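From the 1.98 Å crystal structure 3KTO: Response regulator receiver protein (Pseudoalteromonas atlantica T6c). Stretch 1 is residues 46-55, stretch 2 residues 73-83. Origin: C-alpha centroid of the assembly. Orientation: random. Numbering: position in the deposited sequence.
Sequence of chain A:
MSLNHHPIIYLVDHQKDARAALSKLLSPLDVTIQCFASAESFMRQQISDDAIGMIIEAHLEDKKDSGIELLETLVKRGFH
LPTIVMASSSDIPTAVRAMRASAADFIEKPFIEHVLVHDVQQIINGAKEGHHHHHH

Stretch 1, residues 46-55: QISDDAIGMI
Stretch 2 (73-83) TLVKRGFHLPT

Residues 46-55 run through a loop and a type I turn, Ser 48 to Ala 51, into a strand at 51-55; residues 73-83 leave a helix at Arg 77 and extend to Thr 83, which pairs in parallel with Met 54 (CA-CA 4.6 Å). Together they bury 524 Å², mostly through apolar residues, led by Met 54, Leu 81 and Ile 47. One hydrogen bond joins them, from Met 54 N to Pro 82 O (3.0 Å, 153°), supported by a CA-H...O contact from Thr 83 CA to Met 54 O (3.3 Å).

Ile 47 (phi/psi -54/116) points toward the second stretch. Its m,t rotamer extends CD1 over one face of the Phe 79 ring, 3.3 Å from the centroid and 10° off the normal, a CH-pi contact; CD1 also lies 4.4 Å from Leu 74 CD2. With Phe 79 at chi1 -73° (m) and chi2 -72°, one ring face lies under this methyl. Phe 79 N hydrogen-bonds to Leu 74 O (2.9 Å), after Gly 78 at phi/psi 81/0, where a CB would jam against the preceding carbonyl.

Leu 81 (-113/134; m,t) points toward the first stretch and fills the space beside the strand: CD1 lies 4.4 Å from Ile 47 CG2, 4.4 Å from Ala 51 CB and 4.0 Å from Met 54 CG, while CD2 is 3.6 Å from Ala 51 O.

Selenomethionine Met 54 (-146/154) adopts m,t,p, carrying SE to 3.7 Å from CD1 of Leu 74, itself m,t. Thr 83 (-122/131; m) shares its sheet face; its OG1 donates to Leu 81 O (2.9 Å) and sits 3.8 Å from Met 54 CB.

Gly 53 (-163/179) brings CA to 3.3 Å from Pro 82 O; an ideal CB would be tight against that oxygen at 3.2 Å. Its buried N lacks a partner. Ile 52 (p,t) points its CA-to-CB bond away; Ile 52 O lies 3.0 Å from Pro 82 CD.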

# COMPACT_ATOMS: atom_id res chain seq x y z
N GLN A 46 -10.51 6.64 26.73
CA GLN A 46 -10.30 7.60 27.80
C GLN A 46 -8.79 7.83 27.86
O GLN A 46 -8.04 6.95 28.30
CB GLN A 46 -10.80 7.02 29.13
CG GLN A 46 -11.78 7.92 29.89
CD GLN A 46 -11.16 9.21 30.41
OE1 GLN A 46 -11.81 10.00 31.10
NE2 GLN A 46 -9.88 9.43 30.09
N ILE A 47 -8.34 8.99 27.39
CA ILE A 47 -6.92 9.29 27.39
C ILE A 47 -6.35 9.11 28.78
O ILE A 47 -6.72 9.82 29.72
CB ILE A 47 -6.65 10.71 26.89
CG1 ILE A 47 -7.25 10.89 25.49
CG2 ILE A 47 -5.14 10.97 26.85
CD1 ILE A 47 -6.93 12.21 24.83
N SER A 48 -5.44 8.15 28.91
CA SER A 48 -4.81 7.83 30.19
C SER A 48 -3.79 8.86 30.66
O SER A 48 -3.14 9.52 29.86
CB SER A 48 -4.14 6.46 30.10
OG SER A 48 -3.43 6.17 31.29
N ASP A 49 -3.66 8.98 31.98
CA ASP A 49 -2.71 9.91 32.57
C ASP A 49 -1.30 9.36 32.43
O ASP A 49 -0.32 10.07 32.69
CB ASP A 49 -3.04 10.15 34.05
CG ASP A 49 -4.24 11.07 34.24
OD1 ASP A 49 -4.12 12.27 33.91
OD2 ASP A 49 -5.29 10.59 34.72
N ASP A 50 -1.19 8.11 32.02
CA ASP A 50 0.11 7.47 31.83
C ASP A 50 0.55 7.53 30.37
O ASP A 50 1.60 6.99 30.00
CB ASP A 50 0.05 6.02 32.30
CG ASP A 50 -0.17 5.91 33.80
OD1 ASP A 50 0.74 6.29 34.57
OD2 ASP A 50 -1.26 5.46 34.21
N ALA A 51 -0.25 8.19 29.54
CA ALA A 51 0.08 8.33 28.13
C ALA A 51 1.09 9.46 28.01
O ALA A 51 0.89 10.55 28.56
CB ALA A 51 -1.17 8.66 27.32
N ILE A 52 2.19 9.20 27.31
CA ILE A 52 3.23 10.19 27.13
C ILE A 52 3.38 10.63 25.67
O ILE A 52 3.98 11.66 25.40
CB ILE A 52 4.59 9.66 27.63
CG1 ILE A 52 5.00 8.43 26.80
CG2 ILE A 52 4.50 9.28 29.10
CD1 ILE A 52 6.42 7.97 27.04
N GLY A 53 2.84 9.84 24.74
CA GLY A 53 2.94 10.21 23.34
C GLY A 53 1.97 9.50 22.41
O GLY A 53 1.17 8.67 22.85
N MSE A 54 2.04 9.84 21.13
CA MSE A 54 1.17 9.24 20.12
C MSE A 54 1.87 9.08 18.77
O MSE A 54 2.81 9.81 18.45
CB MSE A 54 -0.10 10.07 19.92
CG MSE A 54 -1.11 10.02 21.08
SE MSE A 54 -2.83 10.83 20.67
CE MSE A 54 -3.28 9.75 19.18
N ILE A 55 1.41 8.11 18.00
CA ILE A 55 1.92 7.85 16.65
C ILE A 55 0.64 7.74 15.84
O ILE A 55 -0.26 6.95 16.17
CB ILE A 55 2.70 6.54 16.58
CG1 ILE A 55 3.90 6.61 17.52
CG2 ILE A 55 3.14 6.29 15.13
CD1 ILE A 55 4.82 5.39 17.47
N THR A 73 -7.60 18.22 16.16
CA THR A 73 -8.74 18.19 17.06
C THR A 73 -8.30 18.05 18.51
O THR A 73 -8.77 18.78 19.39
CB THR A 73 -9.68 17.03 16.72
OG1 THR A 73 -10.30 17.28 15.45
CG2 THR A 73 -10.76 16.88 17.81
N LEU A 74 -7.40 17.10 18.77
CA LEU A 74 -6.90 16.86 20.11
C LEU A 74 -6.17 18.08 20.65
O LEU A 74 -6.30 18.42 21.83
CB LEU A 74 -5.96 15.66 20.12
CG LEU A 74 -6.56 14.30 19.76
CD1 LEU A 74 -5.44 13.29 19.68
CD2 LEU A 74 -7.59 13.89 20.81
N VAL A 75 -5.39 18.74 19.79
CA VAL A 75 -4.65 19.93 20.21
C VAL A 75 -5.64 21.04 20.53
O VAL A 75 -5.43 21.84 21.44
CB VAL A 75 -3.69 20.41 19.10
CG1 VAL A 75 -3.11 21.77 19.46
CG2 VAL A 75 -2.57 19.39 18.91
N LYS A 76 -6.73 21.09 19.78
CA LYS A 76 -7.75 22.09 20.00
C LYS A 76 -8.42 21.84 21.35
O LYS A 76 -8.83 22.78 22.03
CB LYS A 76 -8.78 22.03 18.88
CG LYS A 76 -9.62 23.28 18.75
CD LYS A 76 -10.64 23.13 17.63
CE LYS A 76 -11.30 24.47 17.35
NZ LYS A 76 -11.89 25.07 18.58
N ARG A 77 -8.53 20.57 21.74
CA ARG A 77 -9.16 20.21 23.01
C ARG A 77 -8.20 20.21 24.19
O ARG A 77 -8.48 19.62 25.23
CB ARG A 77 -9.81 18.83 22.90
CG ARG A 77 -10.95 18.77 21.91
CD ARG A 77 -11.57 17.39 21.88
NE ARG A 77 -12.61 17.31 20.87
CZ ARG A 77 -13.31 16.21 20.62
NH1 ARG A 77 -13.08 15.10 21.31
NH2 ARG A 77 -14.24 16.22 19.67
N GLY A 78 -7.05 20.86 24.02
CA GLY A 78 -6.09 20.94 25.10
C GLY A 78 -5.17 19.75 25.33
O GLY A 78 -4.35 19.78 26.25
N PHE A 79 -5.30 18.70 24.53
CA PHE A 79 -4.44 17.53 24.70
C PHE A 79 -3.11 17.75 23.99
O PHE A 79 -3.07 17.86 22.76
CB PHE A 79 -5.13 16.28 24.16
CG PHE A 79 -6.25 15.79 25.04
CD1 PHE A 79 -5.97 15.17 26.26
CD2 PHE A 79 -7.57 15.95 24.65
CE1 PHE A 79 -7.00 14.72 27.08
CE2 PHE A 79 -8.61 15.50 25.46
CZ PHE A 79 -8.32 14.89 26.68
N HIS A 80 -2.03 17.82 24.75
CA HIS A 80 -0.71 18.06 24.18
C HIS A 80 0.29 16.94 24.43
O HIS A 80 1.11 17.02 25.35
CB HIS A 80 -0.15 19.38 24.70
CG HIS A 80 -1.01 20.56 24.39
ND1 HIS A 80 -2.20 20.81 25.04
CD2 HIS A 80 -0.88 21.54 23.46
CE1 HIS A 80 -2.76 21.89 24.53
NE2 HIS A 80 -1.98 22.35 23.56
N LEU A 81 0.24 15.92 23.58
CA LEU A 81 1.15 14.78 23.69
C LEU A 81 2.06 14.78 22.47
O LEU A 81 1.59 14.97 21.35
CB LEU A 81 0.36 13.47 23.72
CG LEU A 81 -0.64 13.26 24.85
CD1 LEU A 81 -1.49 12.02 24.56
CD2 LEU A 81 0.10 13.11 26.17
N PRO A 82 3.37 14.59 22.68
CA PRO A 82 4.30 14.57 21.55
C PRO A 82 3.77 13.55 20.56
O PRO A 82 3.54 12.39 20.91
CB PRO A 82 5.61 14.10 22.19
CG PRO A 82 5.49 14.61 23.59
CD PRO A 82 4.06 14.30 23.94
N THR A 83 3.56 13.98 19.32
CA THR A 83 3.02 13.09 18.31
C THR A 83 3.90 12.91 17.08
O THR A 83 4.39 13.88 16.50
CB THR A 83 1.64 13.59 17.85
OG1 THR A 83 0.75 13.64 18.97
CG2 THR A 83 1.07 12.67 16.78